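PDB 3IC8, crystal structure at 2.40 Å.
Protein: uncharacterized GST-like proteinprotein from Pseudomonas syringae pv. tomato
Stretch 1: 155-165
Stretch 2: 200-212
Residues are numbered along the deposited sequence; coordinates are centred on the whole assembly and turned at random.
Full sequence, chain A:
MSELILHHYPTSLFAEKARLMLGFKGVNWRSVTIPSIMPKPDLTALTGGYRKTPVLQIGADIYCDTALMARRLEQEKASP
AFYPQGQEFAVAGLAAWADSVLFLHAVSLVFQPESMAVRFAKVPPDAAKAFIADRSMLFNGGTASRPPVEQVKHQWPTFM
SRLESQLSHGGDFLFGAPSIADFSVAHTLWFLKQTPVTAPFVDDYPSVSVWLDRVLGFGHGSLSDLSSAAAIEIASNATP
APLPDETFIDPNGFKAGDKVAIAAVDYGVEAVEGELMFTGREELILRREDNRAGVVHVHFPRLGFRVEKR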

# COMPACT_ATOMS: atom_id res chain seq x y z
N GLN A 155 17.54 12.55 24.94
CA GLN A 155 16.51 11.61 25.34
C GLN A 155 15.81 10.76 24.30
O GLN A 155 15.39 9.68 24.59
N TRP A 156 15.68 11.27 23.09
CA TRP A 156 14.76 10.73 22.12
C TRP A 156 15.02 9.31 21.70
O TRP A 156 14.13 8.56 21.46
N PRO A 157 16.27 8.99 21.57
CA PRO A 157 16.70 7.68 21.15
C PRO A 157 16.33 6.60 22.14
O PRO A 157 16.12 5.49 21.75
N THR A 158 16.26 6.94 23.40
CA THR A 158 15.87 5.97 24.38
C THR A 158 14.45 5.52 24.11
O THR A 158 14.18 4.37 24.13
N PHE A 159 13.55 6.46 23.87
CA PHE A 159 12.17 6.11 23.57
C PHE A 159 11.97 5.37 22.28
O PHE A 159 11.20 4.47 22.22
N MSE A 160 12.61 5.81 21.21
CA MSE A 160 12.46 5.15 19.93
C MSE A 160 13.01 3.74 19.82
O MSE A 160 12.43 2.90 19.18
N SER A 161 14.15 3.50 20.43
CA SER A 161 14.76 2.20 20.45
C SER A 161 13.91 1.20 21.20
O SER A 161 13.85 0.06 20.85
N ARG A 162 13.30 1.66 22.27
CA ARG A 162 12.42 0.86 23.05
C ARG A 162 11.22 0.46 22.25
O ARG A 162 10.83 -0.67 22.26
N LEU A 163 10.64 1.40 21.54
CA LEU A 163 9.51 1.16 20.69
C LEU A 163 9.84 0.24 19.55
O LEU A 163 9.07 -0.60 19.22
N GLU A 164 11.02 0.40 18.99
CA GLU A 164 11.58 -0.47 17.98
C GLU A 164 11.79 -1.87 18.47
O GLU A 164 11.47 -2.79 17.81
N SER A 165 12.29 -2.02 19.68
CA SER A 165 12.42 -3.32 20.29
C SER A 165 11.10 -4.06 20.48
O SER A 165 11.03 -5.21 20.26
N PRO A 200 13.94 11.33 10.02
CA PRO A 200 14.85 10.29 10.46
C PRO A 200 14.65 9.93 11.92
O PRO A 200 14.98 8.87 12.34
N PHE A 201 14.07 10.83 12.68
CA PHE A 201 13.76 10.53 14.04
C PHE A 201 12.75 9.41 14.14
O PHE A 201 12.79 8.65 15.07
N VAL A 202 11.90 9.28 13.13
CA VAL A 202 11.09 8.10 12.96
C VAL A 202 11.66 7.04 12.03
O VAL A 202 11.70 5.90 12.36
N ASP A 203 12.11 7.43 10.85
CA ASP A 203 12.45 6.50 9.79
C ASP A 203 13.64 5.57 10.09
O ASP A 203 13.77 4.54 9.50
N ASP A 204 14.46 5.98 11.04
CA ASP A 204 15.61 5.24 11.50
C ASP A 204 15.24 3.99 12.24
O ASP A 204 16.07 3.15 12.46
N TYR A 205 14.00 3.88 12.65
CA TYR A 205 13.54 2.68 13.26
C TYR A 205 12.47 2.11 12.41
O TYR A 205 11.38 2.59 12.38
N PRO A 206 12.80 1.07 11.69
CA PRO A 206 11.95 0.54 10.65
C PRO A 206 10.65 -0.02 11.12
O PRO A 206 9.68 0.19 10.45
N SER A 207 10.66 -0.72 12.23
CA SER A 207 9.47 -1.31 12.80
C SER A 207 8.48 -0.28 13.19
O SER A 207 7.32 -0.48 13.07
N VAL A 208 8.96 0.83 13.70
CA VAL A 208 8.12 1.93 14.05
C VAL A 208 7.43 2.56 12.87
O VAL A 208 6.28 2.91 12.93
N SER A 209 8.15 2.71 11.79
CA SER A 209 7.64 3.33 10.59
C SER A 209 6.50 2.54 9.97
O SER A 209 5.54 3.10 9.52
N VAL A 210 6.62 1.23 9.97
CA VAL A 210 5.58 0.37 9.49
C VAL A 210 4.34 0.44 10.34
O VAL A 210 3.25 0.51 9.85
N TRP A 211 4.53 0.42 11.64
CA TRP A 211 3.47 0.53 12.60
C TRP A 211 2.78 1.85 12.49
O TRP A 211 1.59 1.94 12.62
N LEU A 212 3.56 2.89 12.28
CA LEU A 212 3.01 4.21 12.20
C LEU A 212 2.07 4.37 11.02
O LEU A 212 1.05 4.96 11.15

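Stretch 1 is helical throughout, and it meets stretch 2 at two helical segments, the second starting just after Y205, which holds the N-cap position. The axes of helix 155-165 and helix 206-212 approach to 8.5 Å with their N-to-C directions at 75°, so the contact is a crossing rather than a side-by-side alignment. Together the two stretches bury 544 Å². The side chains that matter on stretch 1 follow a helical spacing: W156, M160, L163 and E164, with P157 and S161 at the margin.

Q155 is out of reach of stretch 2. W156 is the first to engage. Its CA-to-CB bond points toward stretch 2, and with chi1 t and chi2 at -102° the indole NE1 meets the backbone carbonyl of F201: NE1 of W156 lies 3.4 Å from O of F201. The N-H...O angle of 176° is nearly linear and the oxygen sits at the ring edge near its plane, but the length makes this a weak hydrogen bond. The F201 side chain (chi1 m) turns its ring edge toward the indole face in an offset edge-to-face pair, with the five-membered ring and F201 centroids 5.2 Å apart and the planes at 83°. The closest carbons here are CD1 of W156 and CD1 of F201, at 3.7 Å.

P157 adds a peripheral contact, its CA 4.1 Å from OH of Y205. T158 points away and F159 is out of reach, so the next inward residue is M160, a selenomethionine one turn after W156. Its CA-to-CB bond points toward stretch 2, while chi1 m and chi2 m lead the end of the chain away. The beta carbon therefore makes the closest approach: CB of M160 is 3.4 Å from CZ of Y205 and 3.6 Å from the ring centroid, 18° off the normal, a CH-pi contact over the face. The Y205 side chain, chi1 m, also points toward stretch 1. SE of M160 lies 4.4 Å from CG1 of V208, joining the tyrosine contact to the apolar patch beyond.

S161 borders the same ring, its N 3.9 Å from CE2 of Y205. R162 stays out of reach. L163 starts sideways, but its end comes nearer: with chi1 t and chi2 p, CD2 packs 3.6 Å from CG1 of V208 (chi1 t) and 4.4 Å from CZ3 of W211.

E164 gives up the largest area on stretch 1, 95 Å². Chi1 t and chi2 p bring its carboxylate to the start of helix 206-212, where the first-turn amides lack partners from a preceding turn. N of S207 donates to OE1 of E164 at 3.0 Å and to OE2 at 3.4 Å; N of V208 reaches OE1 of E164 at 3.3 Å. OG of S207, chi1 m, adds a bond to OE2 of E164 at 3.4 Å. All four are weak individually, yet they converge on one carboxylate. S165 points away, beyond the contact.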

# COMPACT_ATOMS: atom_id res chain seq x y z
CB GLN A 155 15.54 12.24 26.33
CG GLN A 155 16.20 12.58 27.61
CD GLN A 155 15.30 13.22 28.58
OE1 GLN A 155 14.21 13.62 28.25
NE2 GLN A 155 15.73 13.32 29.80
CB TRP A 156 14.69 11.63 20.90
CG TRP A 156 13.77 11.16 19.89
CD1 TRP A 156 14.10 10.54 18.76
CD2 TRP A 156 12.37 11.23 19.92
NE1 TRP A 156 13.00 10.22 18.06
CE2 TRP A 156 11.91 10.64 18.75
CE3 TRP A 156 11.45 11.74 20.81
CZ2 TRP A 156 10.58 10.56 18.45
CZ3 TRP A 156 10.15 11.67 20.51
CH2 TRP A 156 9.72 11.07 19.35
CB PRO A 157 18.19 7.86 21.05
CG PRO A 157 18.36 9.19 20.79
CD PRO A 157 17.39 9.92 21.55
CB THR A 158 15.96 6.56 25.78
OG1 THR A 158 17.32 6.76 26.12
CG2 THR A 158 15.38 5.66 26.76
CB PHE A 159 11.26 7.33 23.50
CG PHE A 159 11.38 8.28 24.63
CD1 PHE A 159 11.22 7.88 25.92
CD2 PHE A 159 11.57 9.61 24.38
CE1 PHE A 159 11.30 8.76 26.91
CE2 PHE A 159 11.65 10.47 25.37
CZ PHE A 159 11.52 10.06 26.64
CB MSE A 160 12.96 6.05 18.82
CG MSE A 160 12.07 7.19 18.59
SE MSE A 160 10.37 6.68 18.04
CE MSE A 160 9.27 7.15 19.43
CB SER A 161 16.17 2.27 20.98
OG SER A 161 16.20 2.54 22.34
CB ARG A 162 12.02 1.61 24.31
CG ARG A 162 12.62 1.09 25.58
CD ARG A 162 13.40 2.11 26.36
NE ARG A 162 12.63 2.79 27.37
CZ ARG A 162 13.09 3.24 28.52
NH1 ARG A 162 14.33 3.07 28.87
NH2 ARG A 162 12.29 3.85 29.35
CB LEU A 163 8.92 2.45 20.18
CG LEU A 163 7.67 2.37 19.33
CD1 LEU A 163 6.54 1.79 20.06
CD2 LEU A 163 7.33 3.70 18.83
CB GLU A 164 12.88 0.11 17.43
CG GLU A 164 13.61 -0.72 16.39
CD GLU A 164 12.84 -0.92 15.12
OE1 GLU A 164 11.89 -0.20 14.90
OE2 GLU A 164 13.15 -1.82 14.34
CB SER A 165 13.08 -3.20 21.64
OG SER A 165 14.46 -3.26 21.54
CB PRO A 200 16.21 10.93 10.23
CG PRO A 200 15.99 11.85 9.22
CD PRO A 200 14.70 12.45 9.47
CB PHE A 201 13.24 11.77 14.75
CG PHE A 201 14.29 12.75 15.04
CD1 PHE A 201 15.32 12.44 15.86
CD2 PHE A 201 14.22 14.00 14.52
CE1 PHE A 201 16.26 13.35 16.14
CE2 PHE A 201 15.16 14.89 14.78
CZ PHE A 201 16.19 14.57 15.59
CB VAL A 202 9.74 8.46 12.44
CG1 VAL A 202 8.88 7.29 12.43
CG2 VAL A 202 9.16 9.52 13.23
CB ASP A 203 12.60 7.22 8.45
CG ASP A 203 11.29 7.74 7.92
OD1 ASP A 203 10.25 7.34 8.41
OD2 ASP A 203 11.28 8.55 7.01
CB ASP A 204 16.48 6.08 12.39
CG ASP A 204 17.33 6.98 11.62
OD1 ASP A 204 18.17 7.66 12.20
OD2 ASP A 204 17.15 7.03 10.42
CB TYR A 205 13.01 3.01 14.63
CG TYR A 205 13.91 3.94 15.35
CD1 TYR A 205 13.86 5.28 15.10
CD2 TYR A 205 14.81 3.49 16.26
CE1 TYR A 205 14.67 6.13 15.72
CE2 TYR A 205 15.62 4.33 16.89
CZ TYR A 205 15.55 5.66 16.63
OH TYR A 205 16.36 6.52 17.27
CB PRO A 206 12.80 -0.56 10.09
CG PRO A 206 14.13 -0.09 10.30
CD PRO A 206 14.13 0.48 11.63
CB SER A 207 9.83 -2.11 14.03
OG SER A 207 10.25 -3.39 13.69
CB VAL A 208 8.95 2.96 14.76
CG1 VAL A 208 8.11 4.02 15.32
CG2 VAL A 208 9.71 2.31 15.82
CB SER A 209 8.79 3.55 9.61
OG SER A 209 8.53 4.58 8.70
CB VAL A 210 6.07 -1.06 9.46
CG1 VAL A 210 4.97 -2.04 9.36
CG2 VAL A 210 7.05 -1.23 8.39
CB TRP A 211 3.99 0.33 14.03
CG TRP A 211 3.08 0.84 15.06
CD1 TRP A 211 2.03 0.21 15.58
CD2 TRP A 211 3.14 2.10 15.71
NE1 TRP A 211 1.42 0.97 16.50
CE2 TRP A 211 2.09 2.15 16.60
CE3 TRP A 211 3.98 3.20 15.62
CZ2 TRP A 211 1.84 3.23 17.38
CZ3 TRP A 211 3.73 4.26 16.38
CH2 TRP A 211 2.68 4.28 17.25
CB LEU A 212 4.12 5.24 12.19
CG LEU A 212 3.69 6.67 11.94
CD1 LEU A 212 2.80 7.18 12.98
CD2 LEU A 212 4.84 7.54 11.80